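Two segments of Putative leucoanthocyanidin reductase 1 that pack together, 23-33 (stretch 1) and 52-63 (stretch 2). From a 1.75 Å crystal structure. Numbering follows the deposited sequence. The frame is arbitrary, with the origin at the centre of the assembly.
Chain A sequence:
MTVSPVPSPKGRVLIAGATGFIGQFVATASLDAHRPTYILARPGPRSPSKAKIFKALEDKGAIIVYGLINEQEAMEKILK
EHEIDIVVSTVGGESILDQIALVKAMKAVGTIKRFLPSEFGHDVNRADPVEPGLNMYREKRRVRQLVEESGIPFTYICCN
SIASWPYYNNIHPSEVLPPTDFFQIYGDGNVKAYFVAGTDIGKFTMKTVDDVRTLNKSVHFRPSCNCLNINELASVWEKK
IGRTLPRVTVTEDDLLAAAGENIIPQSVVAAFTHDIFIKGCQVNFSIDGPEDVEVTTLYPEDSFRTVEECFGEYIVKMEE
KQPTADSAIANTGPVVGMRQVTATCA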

# COMPACT_ATOMS: atom_id res chain seq x y z
N GLY A 23 -5.58 1.62 4.41
CA GLY A 23 -5.66 2.17 5.75
C GLY A 23 -6.48 1.34 6.73
O GLY A 23 -6.08 1.23 7.89
N GLN A 24 -7.57 0.71 6.27
CA GLN A 24 -8.43 -0.11 7.14
C GLN A 24 -7.62 -1.31 7.69
O GLN A 24 -7.71 -1.67 8.88
CB GLN A 24 -9.68 -0.67 6.39
CG GLN A 24 -10.80 0.35 6.04
CD GLN A 24 -11.86 -0.21 5.02
N PHE A 25 -6.84 -1.92 6.82
CA PHE A 25 -5.99 -3.06 7.22
C PHE A 25 -4.89 -2.61 8.21
O PHE A 25 -4.66 -3.29 9.20
CB PHE A 25 -5.33 -3.70 6.00
CG PHE A 25 -6.29 -4.40 5.08
CD1 PHE A 25 -6.94 -5.54 5.49
CD2 PHE A 25 -6.49 -3.94 3.79
CE1 PHE A 25 -7.81 -6.23 4.65
CE2 PHE A 25 -7.37 -4.62 2.93
CZ PHE A 25 -8.03 -5.75 3.36
N VAL A 26 -4.25 -1.47 7.94
CA VAL A 26 -3.15 -0.97 8.80
C VAL A 26 -3.69 -0.61 10.18
O VAL A 26 -3.11 -0.97 11.20
CB VAL A 26 -2.45 0.24 8.18
CG1 VAL A 26 -1.47 0.89 9.20
CG2 VAL A 26 -1.72 -0.19 6.85
N ALA A 27 -4.82 0.09 10.22
CA ALA A 27 -5.46 0.51 11.48
C ALA A 27 -5.91 -0.67 12.34
O ALA A 27 -5.68 -0.71 13.55
CB ALA A 27 -6.65 1.50 11.19
N THR A 28 -6.53 -1.67 11.70
CA THR A 28 -6.99 -2.85 12.39
C THR A 28 -5.81 -3.59 12.99
O THR A 28 -5.90 -4.05 14.11
CB THR A 28 -7.82 -3.77 11.44
OG1 THR A 28 -9.00 -3.06 11.05
CG2 THR A 28 -8.25 -5.08 12.14
N ALA A 29 -4.73 -3.71 12.22
CA ALA A 29 -3.50 -4.37 12.68
C ALA A 29 -2.89 -3.64 13.87
O ALA A 29 -2.48 -4.26 14.84
CB ALA A 29 -2.46 -4.40 11.52
N SER A 30 -2.84 -2.32 13.78
CA SER A 30 -2.35 -1.51 14.90
C SER A 30 -3.15 -1.80 16.19
O SER A 30 -2.58 -2.06 17.26
CB SER A 30 -2.35 -0.03 14.54
OG SER A 30 -1.70 0.74 15.54
N LEU A 31 -4.48 -1.82 16.10
CA LEU A 31 -5.32 -2.12 17.27
C LEU A 31 -5.18 -3.57 17.77
O LEU A 31 -5.11 -3.80 18.97
CB LEU A 31 -6.77 -1.78 16.95
CG LEU A 31 -6.98 -0.26 16.82
CD1 LEU A 31 -8.15 0.05 15.91
CD2 LEU A 31 -7.19 0.35 18.22
N ASP A 32 -5.11 -4.52 16.84
CA ASP A 32 -4.88 -5.94 17.16
C ASP A 32 -3.49 -6.20 17.80
O ASP A 32 -3.33 -7.18 18.55
CB ASP A 32 -5.04 -6.81 15.91
CG ASP A 32 -6.50 -6.93 15.46
OD1 ASP A 32 -7.40 -6.40 16.14
OD2 ASP A 32 -6.74 -7.55 14.40
N ALA A 33 -2.53 -5.32 17.53
CA ALA A 33 -1.19 -5.37 18.15
C ALA A 33 -1.17 -4.72 19.52
O ALA A 33 -0.11 -4.64 20.13
CB ALA A 33 -0.13 -4.73 17.22
N LYS A 52 -19.38 2.59 9.24
CA LYS A 52 -19.07 1.20 9.55
C LYS A 52 -17.63 1.06 10.06
O LYS A 52 -17.38 0.50 11.13
CB LYS A 52 -19.27 0.32 8.31
N ILE A 53 -16.69 1.59 9.29
CA ILE A 53 -15.28 1.50 9.64
C ILE A 53 -14.96 2.18 10.98
O ILE A 53 -14.32 1.57 11.85
CB ILE A 53 -14.39 2.11 8.52
CG1 ILE A 53 -14.54 1.31 7.20
CG2 ILE A 53 -12.92 2.11 8.94
CD1 ILE A 53 -14.19 2.12 5.94
N PHE A 54 -15.38 3.43 11.16
CA PHE A 54 -15.10 4.15 12.42
C PHE A 54 -15.67 3.45 13.66
O PHE A 54 -15.05 3.49 14.73
CB PHE A 54 -15.64 5.58 12.39
CG PHE A 54 -14.81 6.53 11.58
CD1 PHE A 54 -13.46 6.71 11.86
CD2 PHE A 54 -15.38 7.28 10.57
CE1 PHE A 54 -12.70 7.60 11.12
CE2 PHE A 54 -14.62 8.18 9.83
CZ PHE A 54 -13.28 8.33 10.10
N LYS A 55 -16.83 2.83 13.53
CA LYS A 55 -17.45 2.10 14.63
C LYS A 55 -16.58 0.90 15.02
O LYS A 55 -16.22 0.73 16.18
N ALA A 56 -16.24 0.09 14.03
CA ALA A 56 -15.36 -1.08 14.24
C ALA A 56 -14.05 -0.72 14.95
O ALA A 56 -13.64 -1.41 15.90
CB ALA A 56 -15.07 -1.75 12.92
N LEU A 57 -13.41 0.37 14.51
CA LEU A 57 -12.14 0.82 15.07
C LEU A 57 -12.30 1.34 16.50
O LEU A 57 -11.49 1.02 17.37
CB LEU A 57 -11.45 1.87 14.16
CG LEU A 57 -11.05 1.43 12.73
CD1 LEU A 57 -10.41 2.54 11.91
CD2 LEU A 57 -10.09 0.22 12.78
N GLU A 58 -13.34 2.15 16.75
CA GLU A 58 -13.62 2.64 18.11
C GLU A 58 -13.91 1.47 19.07
O GLU A 58 -13.45 1.47 20.21
CB GLU A 58 -14.80 3.63 18.11
CG GLU A 58 -14.45 5.03 17.60
CD GLU A 58 -15.61 6.03 17.75
OE1 GLU A 58 -16.63 5.87 17.04
OE2 GLU A 58 -15.51 6.96 18.58
N ASP A 59 -14.63 0.47 18.58
CA ASP A 59 -14.92 -0.74 19.38
C ASP A 59 -13.63 -1.52 19.72
O ASP A 59 -13.58 -2.22 20.74
CB ASP A 59 -15.92 -1.67 18.64
CG ASP A 59 -17.37 -1.15 18.69
OD1 ASP A 59 -17.66 -0.17 19.40
OD2 ASP A 59 -18.22 -1.74 17.99
N LYS A 60 -12.60 -1.39 18.87
CA LYS A 60 -11.27 -1.97 19.11
C LYS A 60 -10.39 -1.05 19.97
O LYS A 60 -9.28 -1.42 20.35
CB LYS A 60 -10.57 -2.30 17.79
CG LYS A 60 -11.27 -3.39 16.97
CD LYS A 60 -10.35 -4.01 15.91
CE LYS A 60 -11.14 -4.58 14.73
NZ LYS A 60 -10.89 -6.05 14.50
N GLY A 61 -10.87 0.15 20.29
CA GLY A 61 -10.17 1.04 21.23
C GLY A 61 -9.50 2.23 20.58
O GLY A 61 -8.74 2.94 21.24
N ALA A 62 -9.81 2.48 19.32
CA ALA A 62 -9.26 3.63 18.59
C ALA A 62 -9.76 4.94 19.18
O ALA A 62 -10.90 5.01 19.64
CB ALA A 62 -9.65 3.55 17.09
N ILE A 63 -8.91 5.96 19.18
CA ILE A 63 -9.31 7.30 19.63
C ILE A 63 -9.43 8.15 18.39
O ILE A 63 -8.46 8.32 17.65
CB ILE A 63 -8.27 7.90 20.58
CG1 ILE A 63 -8.18 7.04 21.84
CG2 ILE A 63 -8.63 9.37 20.91
CD1 ILE A 63 -6.95 7.30 22.66

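Two nearly parallel helices, 14° apart in direction and 10.4 Å apart at their axes' closest approach, meet here without a modelled hydrogen bond between them; side-chain packing does most of the work. Along stretch 1, contacts recur every three or four residues, the helical repeat. Gln-24 opens the series: its aliphatic chain runs out until CD lies 3.4 Å from Ile-53 CD1, although its amide O and N are not modelled. One turn on, Ala-27 points toward stretch 2, and its small methyl lets Leu-57 come close, CB to CD1 at 4.0 Å. Thr-28 directs OG1 back to its own helix, donating to Gln-24 O at 2.9 Å; with its polar group thus satisfied, it can sit beside the apolar Leu-57, OG1 to CD2 at 3.9 Å. Leu-31 is the centrepiece, covered more than any other residue. Its CD1 packs 3.7 Å from Leu-57 CD2 and 4.0 Å from Ala-62 CB, while CD2 rests 3.5 Å from Lys-60 O, against the turn that ends the second helix. That turn is a Schellman motif, and Gly-61 suits its positive phi because a CB would jam against the preceding carbonyl. At the exposed margin, Asp-32 OD1 forms a long salt bridge with Lys-60 NZ, 3.9 Å away, adding charge attraction to an otherwise largely apolar contact.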